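Local structure of guanylate kinase (Stenotrophomonas maltophilia, 6WCT) at residues 47-52 / 112-117; 134-139 / 178-183. The protein catalyses transfer of a phosphate group from ATP to GMP, giving ADP and GDP, and is thereby probably essential for recycling GMP. All blocks are in the same frame, centred on the assembly; numbering follows the deposited sequence.

Contact 1: residues 47-52 / 112-117; sequences PQIALS and GQDVLL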
ATOM      1  N   PRO A  47      -8.212  14.958  -3.231  1.00 55.13           N
ATOM      2  CA  PRO A  47      -9.388  15.229  -4.072  1.00 54.11           C
ATOM      3  C   PRO A  47      -9.355  14.606  -5.463  1.00 59.05           C
ATOM      4  O   PRO A  47     -10.355  14.721  -6.188  1.00 60.47           O
ATOM      5  CB  PRO A  47      -9.396  16.759  -4.157  1.00 54.39           C
ATOM      6  CG  PRO A  47      -7.921  17.126  -4.089  1.00 61.89           C
ATOM      7  CD  PRO A  47      -7.288  16.096  -3.160  1.00 49.81           C
ATOM      8  N   GLN A  48      -8.256  13.976  -5.881  1.00 51.01           N
ATOM      9  CA  GLN A  48      -8.303  13.354  -7.198  1.00 51.21           C
ATOM     10  C   GLN A  48      -9.126  12.062  -7.223  1.00 47.10           C
ATOM     11  O   GLN A  48      -9.182  11.406  -8.268  1.00 59.74           O
ATOM     12  CB  GLN A  48      -6.891  13.103  -7.716  1.00 54.48           C
ATOM     13  CG  GLN A  48      -6.275  11.841  -7.234  1.00 55.21           C
ATOM     14  CD  GLN A  48      -4.858  11.701  -7.732  1.00 66.90           C
ATOM     15  OE1 GLN A  48      -3.921  11.729  -6.942  1.00 68.03           O
ATOM     16  NE2 GLN A  48      -4.690  11.567  -9.051  1.00 62.76           N
ATOM     17  N   ILE A  49      -9.757  11.678  -6.120  1.00 42.65           N
ATOM     18  CA  ILE A  49     -10.582  10.478  -6.057  1.00 40.09           C
ATOM     19  C   ILE A  49     -12.010  10.936  -5.844  1.00 40.14           C
ATOM     20  O   ILE A  49     -12.295  11.666  -4.889  1.00 42.12           O
ATOM     21  CB  ILE A  49     -10.152   9.530  -4.931  1.00 45.34           C
ATOM     22  CG1 ILE A  49      -8.685   9.153  -5.066  1.00 45.84           C
ATOM     23  CG2 ILE A  49     -11.050   8.292  -4.900  1.00 43.35           C
ATOM     24  CD1 ILE A  49      -8.194   8.333  -3.884  1.00 46.38           C
ATOM     25  N   ALA A  50     -12.906  10.502  -6.715  1.00 46.37           N
ATOM     26  CA  ALA A  50     -14.313  10.855  -6.635  1.00 48.31           C
ATOM     27  C   ALA A  50     -15.084   9.770  -5.899  1.00 45.18           C
ATOM     28  O   ALA A  50     -14.734   8.589  -5.942  1.00 45.22           O
ATOM     29  CB  ALA A  50     -14.912  11.090  -8.021  1.00 44.19           C
ATOM     30  N   LEU A  51     -16.089  10.201  -5.157  1.00 39.61           N
ATOM     31  CA  LEU A  51     -16.978   9.303  -4.442  1.00 39.13           C
ATOM     32  C   LEU A  51     -18.227   9.007  -5.269  1.00 37.57           C
ATOM     33  O   LEU A  51     -18.715   9.855  -6.013  1.00 37.19           O
ATOM     34  CB  LEU A  51     -17.357   9.942  -3.103  1.00 36.75           C
ATOM     35  CG  LEU A  51     -18.309   9.226  -2.160  1.00 47.30           C
ATOM     36  CD1 LEU A  51     -17.808   7.809  -1.825  1.00 52.01           C
ATOM     37  CD2 LEU A  51     -18.465  10.064  -0.916  1.00 40.28           C
ATOM     38  N   SER A  52     -18.744   7.798  -5.135  1.00 43.91           N
ATOM     39  CA  SER A  52     -19.965   7.394  -5.821  1.00 43.97           C
ATOM     40  C   SER A  52     -21.132   7.319  -4.837  1.00 34.57           C
ATOM     41  O   SER A  52     -20.989   6.810  -3.729  1.00 33.47           O
ATOM     42  CB  SER A  52     -19.776   6.041  -6.505  1.00 37.63           C
ATOM     43  OG  SER A  52     -21.013   5.540  -6.946  1.00 44.27           O
ATOM     44  N   GLY A 112     -10.253   8.607 -17.027  1.00 72.55           N
ATOM     45  CA  GLY A 112      -9.084   8.837 -16.203  1.00 79.58           C
ATOM     46  C   GLY A 112      -9.381   9.332 -14.810  1.00 72.28           C
ATOM     47  O   GLY A 112      -8.456   9.750 -14.103  1.00 74.50           O
ATOM     48  N   GLN A 113     -10.636   9.271 -14.385  1.00 61.74           N
ATOM     49  CA  GLN A 113     -11.030   9.713 -13.060  1.00 59.17           C
ATOM     50  C   GLN A 113     -10.989   8.533 -12.096  1.00 61.61           C
ATOM     51  O   GLN A 113     -11.582   7.485 -12.376  1.00 64.47           O
ATOM     52  CB  GLN A 113     -12.435  10.321 -13.114  1.00 53.34           C
ATOM     53  CG  GLN A 113     -13.068  10.589 -11.761  1.00 56.05           C
ATOM     54  CD  GLN A 113     -12.452  11.771 -11.039  1.00 61.13           C
ATOM     55  OE1 GLN A 113     -12.425  12.896 -11.553  1.00 63.69           O
ATOM     56  NE2 GLN A 113     -11.924  11.515  -9.845  1.00 49.33           N
ATOM     57  N   ASP A 114     -10.265   8.693 -10.979  1.00 50.41           N
ATOM     58  CA  ASP A 114     -10.300   7.692  -9.920  1.00 46.80           C
ATOM     59  C   ASP A 114     -11.642   7.736  -9.201  1.00 51.59           C
ATOM     60  O   ASP A 114     -12.223   8.808  -8.992  1.00 45.24           O
ATOM     61  CB  ASP A 114      -9.165   7.894  -8.909  1.00 62.12           C
ATOM     62  CG  ASP A 114      -7.784   7.665  -9.507  1.00 74.11           C
ATOM     63  OD1 ASP A 114      -7.690   7.230 -10.675  1.00 78.78           O
ATOM     64  OD2 ASP A 114      -6.788   7.873  -8.782  1.00 76.95           O
ATOM     65  N   VAL A 115     -12.122   6.558  -8.802  1.00 40.85           N
ATOM     66  CA  VAL A 115     -13.437   6.394  -8.200  1.00 38.14           C
ATOM     67  C   VAL A 115     -13.312   5.483  -6.993  1.00 43.30           C
ATOM     68  O   VAL A 115     -12.611   4.464  -7.036  1.00 35.71           O
ATOM     69  CB  VAL A 115     -14.469   5.827  -9.199  1.00 39.34           C
ATOM     70  CG1 VAL A 115     -15.828   5.665  -8.517  1.00 38.94           C
ATOM     71  CG2 VAL A 115     -14.602   6.737 -10.387  1.00 44.63           C
ATOM     72  N   LEU A 116     -13.972   5.870  -5.913  1.00 36.23           N
ATOM     73  CA  LEU A 116     -14.036   5.096  -4.685  1.00 34.71           C
ATOM     74  C   LEU A 116     -15.472   4.620  -4.472  1.00 40.66           C
ATOM     75  O   LEU A 116     -16.403   5.422  -4.552  1.00 39.19           O
ATOM     76  CB  LEU A 116     -13.546   5.935  -3.509  1.00 36.24           C
ATOM     77  CG  LEU A 116     -13.419   5.286  -2.137  1.00 38.13           C
ATOM     78  CD1 LEU A 116     -12.539   6.128  -1.270  1.00 43.80           C
ATOM     79  CD2 LEU A 116     -14.793   5.136  -1.467  1.00 31.49           C
ATOM     80  N   LEU A 117     -15.647   3.316  -4.249  1.00 40.44           N
ATOM     81  CA  LEU A 117     -16.945   2.707  -3.966  1.00 38.68           C
ATOM     82  C   LEU A 117     -16.999   2.255  -2.509  1.00 35.64           C
ATOM     83  O   LEU A 117     -16.069   1.596  -2.038  1.00 38.98           O
ATOM     84  CB  LEU A 117     -17.199   1.500  -4.877  1.00 38.42           C
ATOM     85  CG  LEU A 117     -17.033   1.681  -6.388  1.00 37.92           C
ATOM     86  CD1 LEU A 117     -17.283   0.378  -7.162  1.00 41.65           C
ATOM     87  CD2 LEU A 117     -17.923   2.838  -6.927  1.00 33.54           C
TER
HETATM   88  O   HOH W   1     -11.668  13.907  -8.839  1.00 40.37           O
HETATM   89  O   HOH W   2      -8.744  10.873 -11.060  1.00 46.71           O

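Contact 2: residues 134-139 / 178-183; sequences TVTVFI and EFDYVI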
ATOM      1  N   THR A 134      -8.436  -3.435  -8.910  1.00 49.24           N
ATOM      2  CA  THR A 134      -9.115  -2.642  -7.893  1.00 50.84           C
ATOM      3  C   THR A 134      -8.364  -2.734  -6.570  1.00 38.32           C
ATOM      4  O   THR A 134      -7.905  -3.800  -6.175  1.00 48.47           O
ATOM      5  CB  THR A 134     -10.558  -3.126  -7.720  1.00 48.89           C
ATOM      6  OG1 THR A 134     -11.273  -2.976  -8.955  1.00 63.16           O
ATOM      7  CG2 THR A 134     -11.263  -2.336  -6.680  1.00 36.79           C
ATOM      8  N   VAL A 135      -8.228  -1.607  -5.885  1.00 50.70           N
ATOM      9  CA  VAL A 135      -7.581  -1.558  -4.578  1.00 35.82           C
ATOM     10  C   VAL A 135      -8.687  -1.618  -3.531  1.00 33.41           C
ATOM     11  O   VAL A 135      -9.526  -0.718  -3.465  1.00 32.21           O
ATOM     12  CB  VAL A 135      -6.736  -0.283  -4.421  1.00 41.18           C
ATOM     13  CG1 VAL A 135      -6.181  -0.160  -2.977  1.00 38.59           C
ATOM     14  CG2 VAL A 135      -5.605  -0.282  -5.418  1.00 43.03           C
ATOM     15  N   THR A 136      -8.685  -2.658  -2.689  1.00 31.34           N
ATOM     16  CA  THR A 136      -9.800  -2.892  -1.767  1.00 34.16           C
ATOM     17  C   THR A 136      -9.321  -2.840  -0.317  1.00 30.16           C
ATOM     18  O   THR A 136      -8.286  -3.418   0.018  1.00 36.64           O
ATOM     19  CB  THR A 136     -10.490  -4.229  -2.065  1.00 35.32           C
ATOM     20  OG1 THR A 136      -9.587  -5.293  -1.790  1.00 36.08           O
ATOM     21  CG2 THR A 136     -10.915  -4.328  -3.573  1.00 32.74           C
ATOM     22  N   VAL A 137     -10.073  -2.131   0.529  1.00 28.57           N
ATOM     23  CA  VAL A 137      -9.724  -1.880   1.924  1.00 30.04           C
ATOM     24  C   VAL A 137     -10.908  -2.243   2.815  1.00 36.99           C
ATOM     25  O   VAL A 137     -12.044  -1.858   2.527  1.00 28.82           O
ATOM     26  CB  VAL A 137      -9.349  -0.402   2.159  1.00 29.93           C
ATOM     27  CG1 VAL A 137      -8.914  -0.182   3.630  1.00 25.40           C
ATOM     28  CG2 VAL A 137      -8.294   0.086   1.139  1.00 31.96           C
ATOM     29  N   PHE A 138     -10.648  -2.925   3.931  1.00 32.97           N
ATOM     30  CA  PHE A 138     -11.705  -3.202   4.895  1.00 29.23           C
ATOM     31  C   PHE A 138     -11.414  -2.468   6.195  1.00 29.81           C
ATOM     32  O   PHE A 138     -10.280  -2.472   6.682  1.00 37.79           O
ATOM     33  CB  PHE A 138     -11.868  -4.702   5.195  1.00 28.14           C
ATOM     34  CG  PHE A 138     -13.252  -5.055   5.696  1.00 32.55           C
ATOM     35  CD1 PHE A 138     -13.580  -4.922   7.029  1.00 35.20           C
ATOM     36  CD2 PHE A 138     -14.232  -5.488   4.815  1.00 35.10           C
ATOM     37  CE1 PHE A 138     -14.857  -5.221   7.474  1.00 37.91           C
ATOM     38  CE2 PHE A 138     -15.506  -5.793   5.255  1.00 39.04           C
ATOM     39  CZ  PHE A 138     -15.820  -5.657   6.586  1.00 38.37           C
ATOM     40  N   ILE A 139     -12.440  -1.834   6.754  1.00 26.61           N
ATOM     41  CA  ILE A 139     -12.287  -1.074   7.995  1.00 32.63           C
ATOM     42  C   ILE A 139     -13.061  -1.805   9.074  1.00 33.85           C
ATOM     43  O   ILE A 139     -14.257  -2.084   8.918  1.00 32.20           O
ATOM     44  CB  ILE A 139     -12.732   0.388   7.836  1.00 30.45           C
ATOM     45  CG1 ILE A 139     -11.855   1.064   6.763  1.00 32.89           C
ATOM     46  CG2 ILE A 139     -12.650   1.123   9.162  1.00 33.03           C
ATOM     47  CD1 ILE A 139     -12.083   2.548   6.569  1.00 33.56           C
ATOM     48  N   GLU A 178     -11.251 -11.086   2.114  1.00 36.97           N
ATOM     49  CA  GLU A 178     -11.205 -10.901   0.671  1.00 40.70           C
ATOM     50  C   GLU A 178     -10.529  -9.596   0.251  1.00 43.97           C
ATOM     51  O   GLU A 178     -10.321  -9.381  -0.950  1.00 35.12           O
ATOM     52  CB  GLU A 178     -12.626 -10.981   0.108  1.00 39.39           C
ATOM     53  CG  GLU A 178     -13.228 -12.353   0.323  1.00 49.77           C
ATOM     54  CD  GLU A 178     -14.737 -12.366   0.343  1.00 46.84           C
ATOM     55  OE1 GLU A 178     -15.345 -11.386  -0.118  1.00 41.18           O
ATOM     56  OE2 GLU A 178     -15.315 -13.378   0.812  1.00 42.03           O
ATOM     57  N   PHE A 179     -10.133  -8.758   1.205  1.00 25.27           N
ATOM     58  CA  PHE A 179      -9.665  -7.409   0.941  1.00 31.54           C
ATOM     59  C   PHE A 179      -8.146  -7.301   1.073  1.00 31.47           C
ATOM     60  O   PHE A 179      -7.509  -8.069   1.803  1.00 28.42           O
ATOM     61  CB  PHE A 179     -10.393  -6.430   1.873  1.00 27.14           C
ATOM     62  CG  PHE A 179     -11.865  -6.289   1.541  1.00 29.31           C
ATOM     63  CD1 PHE A 179     -12.770  -7.287   1.888  1.00 28.58           C
ATOM     64  CD2 PHE A 179     -12.332  -5.201   0.833  1.00 27.24           C
ATOM     65  CE1 PHE A 179     -14.116  -7.184   1.560  1.00 26.74           C
ATOM     66  CE2 PHE A 179     -13.692  -5.083   0.498  1.00 26.32           C
ATOM     67  CZ  PHE A 179     -14.577  -6.077   0.856  1.00 31.35           C
ATOM     68  N   ASP A 180      -7.556  -6.356   0.320  1.00 26.72           N
ATOM     69  CA  ASP A 180      -6.090  -6.254   0.311  1.00 28.08           C
ATOM     70  C   ASP A 180      -5.555  -5.674   1.617  1.00 31.37           C
ATOM     71  O   ASP A 180      -4.481  -6.072   2.094  1.00 36.78           O
ATOM     72  CB  ASP A 180      -5.622  -5.391  -0.850  1.00 27.92           C
ATOM     73  CG  ASP A 180      -6.127  -5.909  -2.199  1.00 42.27           C
ATOM     74  OD1 ASP A 180      -5.852  -7.084  -2.511  1.00 38.75           O
ATOM     75  OD2 ASP A 180      -6.766  -5.129  -2.940  1.00 44.55           O
ATOM     76  N   TYR A 181      -6.263  -4.709   2.179  1.00 27.71           N
ATOM     77  CA  TYR A 181      -5.799  -3.973   3.353  1.00 22.09           C
ATOM     78  C   TYR A 181      -6.882  -4.012   4.409  1.00 27.54           C
ATOM     79  O   TYR A 181      -8.065  -4.166   4.097  1.00 29.15           O
ATOM     80  CB  TYR A 181      -5.482  -2.501   3.043  1.00 22.14           C
ATOM     81  CG  TYR A 181      -4.401  -2.352   2.023  1.00 39.10           C
ATOM     82  CD1 TYR A 181      -3.062  -2.322   2.395  1.00 35.01           C
ATOM     83  CD2 TYR A 181      -4.716  -2.273   0.681  1.00 29.36           C
ATOM     84  CE1 TYR A 181      -2.061  -2.206   1.437  1.00 38.14           C
ATOM     85  CE2 TYR A 181      -3.744  -2.150  -0.269  1.00 38.47           C
ATOM     86  CZ  TYR A 181      -2.420  -2.114   0.103  1.00 39.89           C
ATOM     87  OH  TYR A 181      -1.473  -2.007  -0.888  1.00 40.38           O
ATOM     88  N   VAL A 182      -6.458  -3.888   5.666  1.00 31.70           N
ATOM     89  CA  VAL A 182      -7.369  -3.850   6.792  1.00 27.00           C
ATOM     90  C   VAL A 182      -6.947  -2.677   7.655  1.00 28.28           C
ATOM     91  O   VAL A 182      -5.763  -2.542   7.968  1.00 30.13           O
ATOM     92  CB  VAL A 182      -7.353  -5.174   7.580  1.00 28.05           C
ATOM     93  CG1 VAL A 182      -8.200  -5.070   8.830  1.00 24.64           C
ATOM     94  CG2 VAL A 182      -7.870  -6.329   6.671  1.00 23.39           C
ATOM     95  N   ILE A 183      -7.886  -1.782   7.944  1.00 29.19           N
ATOM     96  CA  ILE A 183      -7.673  -0.662   8.859  1.00 33.87           C
ATOM     97  C   ILE A 183      -8.541  -0.889  10.088  1.00 34.66           C
ATOM     98  O   ILE A 183      -9.737  -1.164   9.953  1.00 36.89           O
ATOM     99  CB  ILE A 183      -8.017   0.680   8.192  1.00 34.89           C
ATOM    100  CG1 ILE A 183      -7.070   0.966   7.015  1.00 33.29           C
ATOM    101  CG2 ILE A 183      -8.015   1.821   9.224  1.00 33.73           C
ATOM    102  CD1 ILE A 183      -7.457   2.260   6.222  1.00 29.29           C
TER

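Contact 1: residues 47-52 / 112-117
Strand 49-51 pairs in parallel with strand 114-117, at one border of the five-stranded sheet of the chain. Ala50 makes the two firm rungs. Ala50 N donates to Asp114 O at 2.9 Å, nearly straight at the hydrogen (173°) but from above the carbonyl plane. Ala50 O accepts from Leu116 N at 2.8 Å, almost in line with the C=O bond. Beyond it the strands diverge, and the bond from Ser52 N to Leu116 O is weak. Asp114 O has a second donor, Gln113 NE2, at 2.9 Å. This one lies in the carbonyl plane, on a lone pair. The Gln113 chain is bent at chi2 (73°), which turns its amide toward the neighbouring strand, with NE2 3.5 Å from Ala50 CB. A water links NE2 to Pro47 O, and another joins Gln48 O, Gly112 O and Asp114 N where the main chains separate. Asp114 OD1 turns from the pairing to Thr23 N. Ile49, Leu51 and Leu116 share the face on which Asp114 lies, and make its apolar part. Ile49 points CG2 at Leu116 CB, 3.7 Å away, and Leu51 CD1 meets Leu116 CD2 at 4.0 Å. Helices 35-45 and 188-203 cover this side, with Leu43 and Phe199 against Ile49. Past the bridges, Leu117 CD2 packs on Ser52 CB at 3.7 Å. Gly112, at positive phi, closes helix 106-110 with a Schellman motif just before its strand. The arrangement is a border pair of the parallel alpha/beta core of a P-loop kinase.

Contact 2: residues 134-139 / 178-183
Phe138 sets the CD2 edge of its ring over one face of Phe179, in an edge-to-face pair with centroids 5.2 Å apart and planes at 69°. Phe138 CD2 comes 3.7 Å from Phe179 CE1. Phe179 also has a cation-pi partner, Arg128 of helix 121-130.

Beside the rings, Thr136 and Asp180 grip each other. Asp180 OD2 takes Thr136 N at 3.1 Å on its anti side. Asp180 N in turn donates to Thr136 OG1 at 3.1 Å, and more weakly to Thr136 O. That carbonyl also accepts from Tyr181 N, where strand 181-184 begins. Regular parallel rungs follow: Phe138 N to Tyr181 O at 2.9 Å, then Ile183 N to Phe138 O at 2.8 Å.

On the face away from the phenylalanines, Val137 CG1 lies 3.8 Å from Ile183 CD1, and Ile139 runs alongside Ile183. Helix 188-203 packs here, through Ile198 and Leu195. Strand 181-184 is the outermost in its chain, and Val182 O accepts from Gln209 of the second subunit. This is a parallel edge pair of the P-loop NTPase core, with Phe138 against Pro30 of the Walker A loop.

Contacts 1 and 2 lie at opposite borders of one parallel sheet, ordered 49-51, 114-117, 24-28, 135-140, 181-184. Strand 24-28 runs between them and leads into the P-loop. Their centres are 16 Å apart, and their nearest atoms are about 7 Å apart without touching. Helix 188-203 spans one face of the sheet and reaches both. Both lie one layer back from the nucleotide site. The side chains of Ser52 and Phe138 are each about 7 Å from the bound GMP. Leu51 touches Glu118, a GMP-binding residue, while Ile139 touches Ala29, which binds GMP too.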